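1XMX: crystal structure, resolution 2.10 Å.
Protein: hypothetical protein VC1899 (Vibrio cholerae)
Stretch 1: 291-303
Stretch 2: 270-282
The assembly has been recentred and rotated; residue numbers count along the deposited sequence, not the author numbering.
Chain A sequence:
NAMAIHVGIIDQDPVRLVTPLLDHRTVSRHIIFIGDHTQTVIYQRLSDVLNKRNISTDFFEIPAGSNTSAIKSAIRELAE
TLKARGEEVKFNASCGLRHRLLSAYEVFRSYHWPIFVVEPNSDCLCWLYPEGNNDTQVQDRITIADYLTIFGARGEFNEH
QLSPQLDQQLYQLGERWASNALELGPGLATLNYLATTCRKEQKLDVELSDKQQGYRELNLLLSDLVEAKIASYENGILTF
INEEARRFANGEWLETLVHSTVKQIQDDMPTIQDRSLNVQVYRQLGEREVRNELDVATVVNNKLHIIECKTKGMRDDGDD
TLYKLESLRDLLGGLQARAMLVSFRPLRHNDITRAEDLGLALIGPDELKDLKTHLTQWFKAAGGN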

# COMPACT_ATOMS: atom_id res chain seq x y z
N ARG A 291 -16.46 -0.57 -0.59
CA ARG A 291 -15.65 0.61 -0.20
C ARG A 291 -14.79 0.22 1.01
O ARG A 291 -15.26 -0.46 1.92
CB ARG A 291 -16.56 1.81 0.17
CG ARG A 291 -15.90 3.22 0.27
CD ARG A 291 -14.66 3.27 1.15
NE ARG A 291 -14.67 4.34 2.17
CZ ARG A 291 -14.66 4.16 3.51
NH1 ARG A 291 -14.66 2.92 4.02
NH2 ARG A 291 -14.66 5.22 4.36
N ASN A 292 -13.51 0.60 0.98
CA ASN A 292 -12.61 0.36 2.07
C ASN A 292 -11.84 1.64 2.33
O ASN A 292 -11.86 2.52 1.49
CB ASN A 292 -11.64 -0.77 1.72
CG ASN A 292 -12.30 -2.15 1.76
OD1 ASN A 292 -12.71 -2.66 2.83
ND2 ASN A 292 -12.40 -2.78 0.58
N GLU A 293 -11.20 1.77 3.49
CA GLU A 293 -10.31 2.92 3.75
C GLU A 293 -8.95 2.45 4.21
O GLU A 293 -8.87 1.63 5.09
CB GLU A 293 -10.89 3.85 4.82
CG GLU A 293 -9.93 4.97 5.20
CD GLU A 293 -10.57 5.97 6.12
OE1 GLU A 293 -10.68 5.70 7.35
OE2 GLU A 293 -11.00 7.03 5.61
N LEU A 294 -7.88 2.96 3.62
CA LEU A 294 -6.53 2.60 4.07
C LEU A 294 -5.99 3.74 4.95
O LEU A 294 -5.79 4.87 4.48
CB LEU A 294 -5.58 2.31 2.88
CG LEU A 294 -6.06 1.44 1.75
CD1 LEU A 294 -5.03 1.27 0.67
CD2 LEU A 294 -6.44 0.07 2.23
N ASP A 295 -5.84 3.48 6.25
CA ASP A 295 -5.46 4.53 7.19
C ASP A 295 -4.14 5.20 6.75
O ASP A 295 -4.10 6.41 6.54
CB ASP A 295 -5.45 4.02 8.64
CG ASP A 295 -6.84 3.57 9.12
OD1 ASP A 295 -7.85 4.00 8.53
OD2 ASP A 295 -6.93 2.75 10.06
N VAL A 296 -3.08 4.41 6.61
CA VAL A 296 -1.84 4.89 6.00
C VAL A 296 -1.45 3.82 5.01
O VAL A 296 -1.38 2.63 5.34
CB VAL A 296 -0.68 5.10 7.02
CG1 VAL A 296 0.62 5.71 6.32
CG2 VAL A 296 -1.15 5.96 8.17
N ALA A 297 -1.28 4.23 3.77
CA ALA A 297 -0.83 3.34 2.71
C ALA A 297 0.53 3.82 2.22
O ALA A 297 0.72 5.03 2.05
CB ALA A 297 -1.82 3.36 1.56
N THR A 298 1.45 2.88 1.99
CA THR A 298 2.73 3.16 1.32
C THR A 298 3.04 2.14 0.22
O THR A 298 2.43 1.06 0.16
CB THR A 298 3.93 3.15 2.29
OG1 THR A 298 4.03 1.86 2.89
CG2 THR A 298 3.74 4.14 3.39
N VAL A 299 3.95 2.50 -0.67
CA VAL A 299 4.63 1.49 -1.49
C VAL A 299 6.11 1.58 -1.08
O VAL A 299 6.69 2.69 -1.02
CB VAL A 299 4.44 1.71 -3.04
CG1 VAL A 299 5.15 0.59 -3.85
CG2 VAL A 299 2.96 1.73 -3.42
N VAL A 300 6.73 0.42 -0.87
CA VAL A 300 8.11 0.34 -0.47
C VAL A 300 8.74 -0.80 -1.23
O VAL A 300 8.24 -1.90 -1.18
CB VAL A 300 8.24 -0.02 1.03
CG1 VAL A 300 9.68 0.03 1.48
CG2 VAL A 300 7.27 0.91 1.89
N ASN A 301 9.87 -0.53 -1.91
CA ASN A 301 10.52 -1.50 -2.74
C ASN A 301 9.51 -2.16 -3.68
O ASN A 301 9.51 -3.39 -3.84
CB ASN A 301 11.33 -2.53 -1.95
CG ASN A 301 12.30 -3.30 -2.88
OD1 ASN A 301 12.78 -2.76 -3.84
ND2 ASN A 301 12.59 -4.54 -2.56
N ASN A 302 8.65 -1.32 -4.27
CA ASN A 302 7.64 -1.75 -5.21
C ASN A 302 6.60 -2.74 -4.64
O ASN A 302 5.89 -3.37 -5.42
CB ASN A 302 8.28 -2.34 -6.49
CG ASN A 302 9.00 -1.29 -7.31
OD1 ASN A 302 8.46 -0.21 -7.58
ND2 ASN A 302 10.24 -1.60 -7.70
N LYS A 303 6.54 -2.89 -3.30
CA LYS A 303 5.51 -3.70 -2.60
C LYS A 303 4.52 -2.79 -1.81
O LYS A 303 4.94 -1.90 -1.02
CB LYS A 303 6.19 -4.62 -1.62
CG LYS A 303 7.28 -5.42 -2.19
CD LYS A 303 8.02 -6.23 -1.14
CE LYS A 303 9.24 -6.81 -1.80
NZ LYS A 303 9.97 -7.63 -0.87
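Stretch 2, residues 270-282: PTIQDRSLNVQVY

Stretch 2 runs antiparallel to stretch 1, and a ladder of backbone hydrogen bonds holds the two together. At one end the bonds come in reciprocal pairs: Asn-292 N to Val-281 O and Val-281 N to Asn-292 O are both 2.9 Å, Leu-294 N to Val-279 O is 2.8 Å and Val-279 N to Leu-294 O 2.9 Å. At the corner, Asn-278 N donates to Asp-295 O at 2.7 Å, nearly straight at 171°. Beyond it, Ser-276 N reaches Ala-297 O at 2.8 Å, Ala-297 N reaches Ser-276 O at 3.1 Å, and Val-299 N reaches Asp-274 O at 3.2 Å.

Between Val-299 and Val-300 the register slips by one residue. In this beta bulge Gln-273 (phi/psi -105/-12) gives its N to Val-299 O (2.9 Å), while Asn-301 N bonds Thr-271 O (3.0 Å). The Gln-273 side chain then clasps the type I' turn of Val-300 to Lys-303: its OE1 accepts from Asn-302 N at 2.9 Å and its NE2 donates to Asn-302 OD1 at 3.0 Å.

Both chains turn a corner together, at 295–296 and 277–278, where Asn-278 adopts phi/psi 56/54. Strands 291–294 and 279–282 approach to 4.7 Å and cross at 153°; strands 297–300 and 272–276 approach to 4.6 Å, their directions 173° apart.

Side chains alternate between the two faces. On one, Leu-294 packs its CG on Val-281 CG2 (3.7 Å), and Ala-297 CB meets Val-279 CG2 (4.0 Å) across the bend. The other face carries Arg-291, whose CG lies 3.7 Å from Tyr-282 CE2, and farther along Val-300, whose CG2 is 4.2 Å from Ile-272 CG1. Together the stretches bury 1021 Å².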

# COMPACT_ATOMS: atom_id res chain seq x y z
N PRO A 270 14.96 6.01 0.77
CA PRO A 270 14.34 6.17 -0.58
C PRO A 270 13.51 4.99 -1.09
O PRO A 270 12.77 5.17 -2.04
CB PRO A 270 15.53 6.44 -1.54
CG PRO A 270 16.76 5.93 -0.80
CD PRO A 270 16.43 6.15 0.72
N THR A 271 13.61 3.80 -0.49
CA THR A 271 12.72 2.68 -0.91
C THR A 271 11.25 2.98 -0.62
O THR A 271 10.40 2.33 -1.13
CB THR A 271 13.12 1.31 -0.25
OG1 THR A 271 13.19 1.47 1.18
CG2 THR A 271 14.48 0.81 -0.76
N ILE A 272 10.94 3.96 0.24
CA ILE A 272 9.54 4.30 0.49
C ILE A 272 9.21 5.30 -0.59
O ILE A 272 9.62 6.45 -0.52
CB ILE A 272 9.34 4.93 1.89
CG1 ILE A 272 9.88 3.99 2.98
CG2 ILE A 272 7.85 5.27 2.12
CD1 ILE A 272 9.91 4.58 4.34
N GLN A 273 8.48 4.88 -1.59
CA GLN A 273 8.45 5.61 -2.82
C GLN A 273 7.12 6.37 -2.92
O GLN A 273 6.97 7.24 -3.75
CB GLN A 273 8.67 4.59 -3.94
CG GLN A 273 7.46 3.67 -4.16
CD GLN A 273 7.87 2.35 -4.71
OE1 GLN A 273 8.53 1.58 -4.03
NE2 GLN A 273 7.51 2.09 -5.95
N ASP A 274 6.16 6.04 -2.04
CA ASP A 274 4.85 6.69 -2.02
C ASP A 274 4.15 6.53 -0.64
O ASP A 274 4.36 5.55 0.04
CB ASP A 274 3.92 6.20 -3.15
CG ASP A 274 2.78 7.19 -3.43
OD1 ASP A 274 2.89 8.36 -3.00
OD2 ASP A 274 1.77 6.85 -4.06
N ARG A 275 3.30 7.47 -0.25
CA ARG A 275 2.61 7.36 1.04
C ARG A 275 1.39 8.19 0.99
O ARG A 275 1.39 9.22 0.32
CB ARG A 275 3.46 7.86 2.22
CG ARG A 275 3.99 9.23 1.97
CD ARG A 275 4.75 9.86 3.19
NE ARG A 275 5.38 11.05 2.64
CZ ARG A 275 4.79 12.24 2.59
NH1 ARG A 275 3.62 12.43 3.18
NH2 ARG A 275 5.41 13.26 2.01
N SER A 276 0.37 7.79 1.76
CA SER A 276 -0.88 8.51 1.77
C SER A 276 -1.63 8.30 3.06
O SER A 276 -1.42 7.30 3.72
CB SER A 276 -1.73 8.04 0.60
OG SER A 276 -2.44 9.16 0.10
N LEU A 277 -2.54 9.22 3.38
CA LEU A 277 -3.35 9.22 4.58
C LEU A 277 -4.80 9.02 4.21
O LEU A 277 -5.33 9.73 3.39
CB LEU A 277 -3.18 10.57 5.34
CG LEU A 277 -3.85 10.77 6.71
CD1 LEU A 277 -3.48 9.62 7.73
CD2 LEU A 277 -3.50 12.15 7.33
N ASN A 278 -5.42 8.01 4.79
CA ASN A 278 -6.86 7.76 4.63
C ASN A 278 -7.32 7.64 3.18
O ASN A 278 -8.25 8.33 2.75
CB ASN A 278 -7.68 8.82 5.39
CG ASN A 278 -7.70 8.57 6.89
OD1 ASN A 278 -7.99 7.45 7.33
ND2 ASN A 278 -7.39 9.60 7.69
N VAL A 279 -6.67 6.75 2.44
CA VAL A 279 -7.04 6.50 1.07
C VAL A 279 -8.43 5.85 1.05
O VAL A 279 -8.65 4.85 1.74
CB VAL A 279 -6.00 5.56 0.41
CG1 VAL A 279 -6.27 5.46 -1.07
CG2 VAL A 279 -4.58 6.09 0.66
N GLN A 280 -9.37 6.45 0.31
CA GLN A 280 -10.65 5.78 0.01
C GLN A 280 -10.51 4.84 -1.20
O GLN A 280 -10.04 5.27 -2.23
CB GLN A 280 -11.75 6.81 -0.26
CG GLN A 280 -11.80 7.93 0.78
CD GLN A 280 -12.14 7.39 2.16
OE1 GLN A 280 -11.42 7.62 3.15
NE2 GLN A 280 -13.21 6.63 2.23
N VAL A 281 -10.94 3.58 -1.08
CA VAL A 281 -10.70 2.56 -2.10
C VAL A 281 -12.06 2.01 -2.51
O VAL A 281 -12.86 1.60 -1.65
CB VAL A 281 -9.88 1.34 -1.56
CG1 VAL A 281 -9.56 0.32 -2.71
CG2 VAL A 281 -8.65 1.78 -0.83
N TYR A 282 -12.31 2.01 -3.81
CA TYR A 282 -13.55 1.55 -4.41
C TYR A 282 -13.30 0.36 -5.36
O TYR A 282 -12.31 0.37 -6.11
CB TYR A 282 -14.21 2.71 -5.18
CG TYR A 282 -14.54 3.92 -4.32
CD1 TYR A 282 -13.63 4.95 -4.14
CD2 TYR A 282 -15.78 4.01 -3.68
CE1 TYR A 282 -13.93 6.06 -3.34
CE2 TYR A 282 -16.10 5.11 -2.86
CZ TYR A 282 -15.17 6.14 -2.70
OH TYR A 282 -15.49 7.22 -1.89
O HOH W 1 -12.77 -1.79 -1.85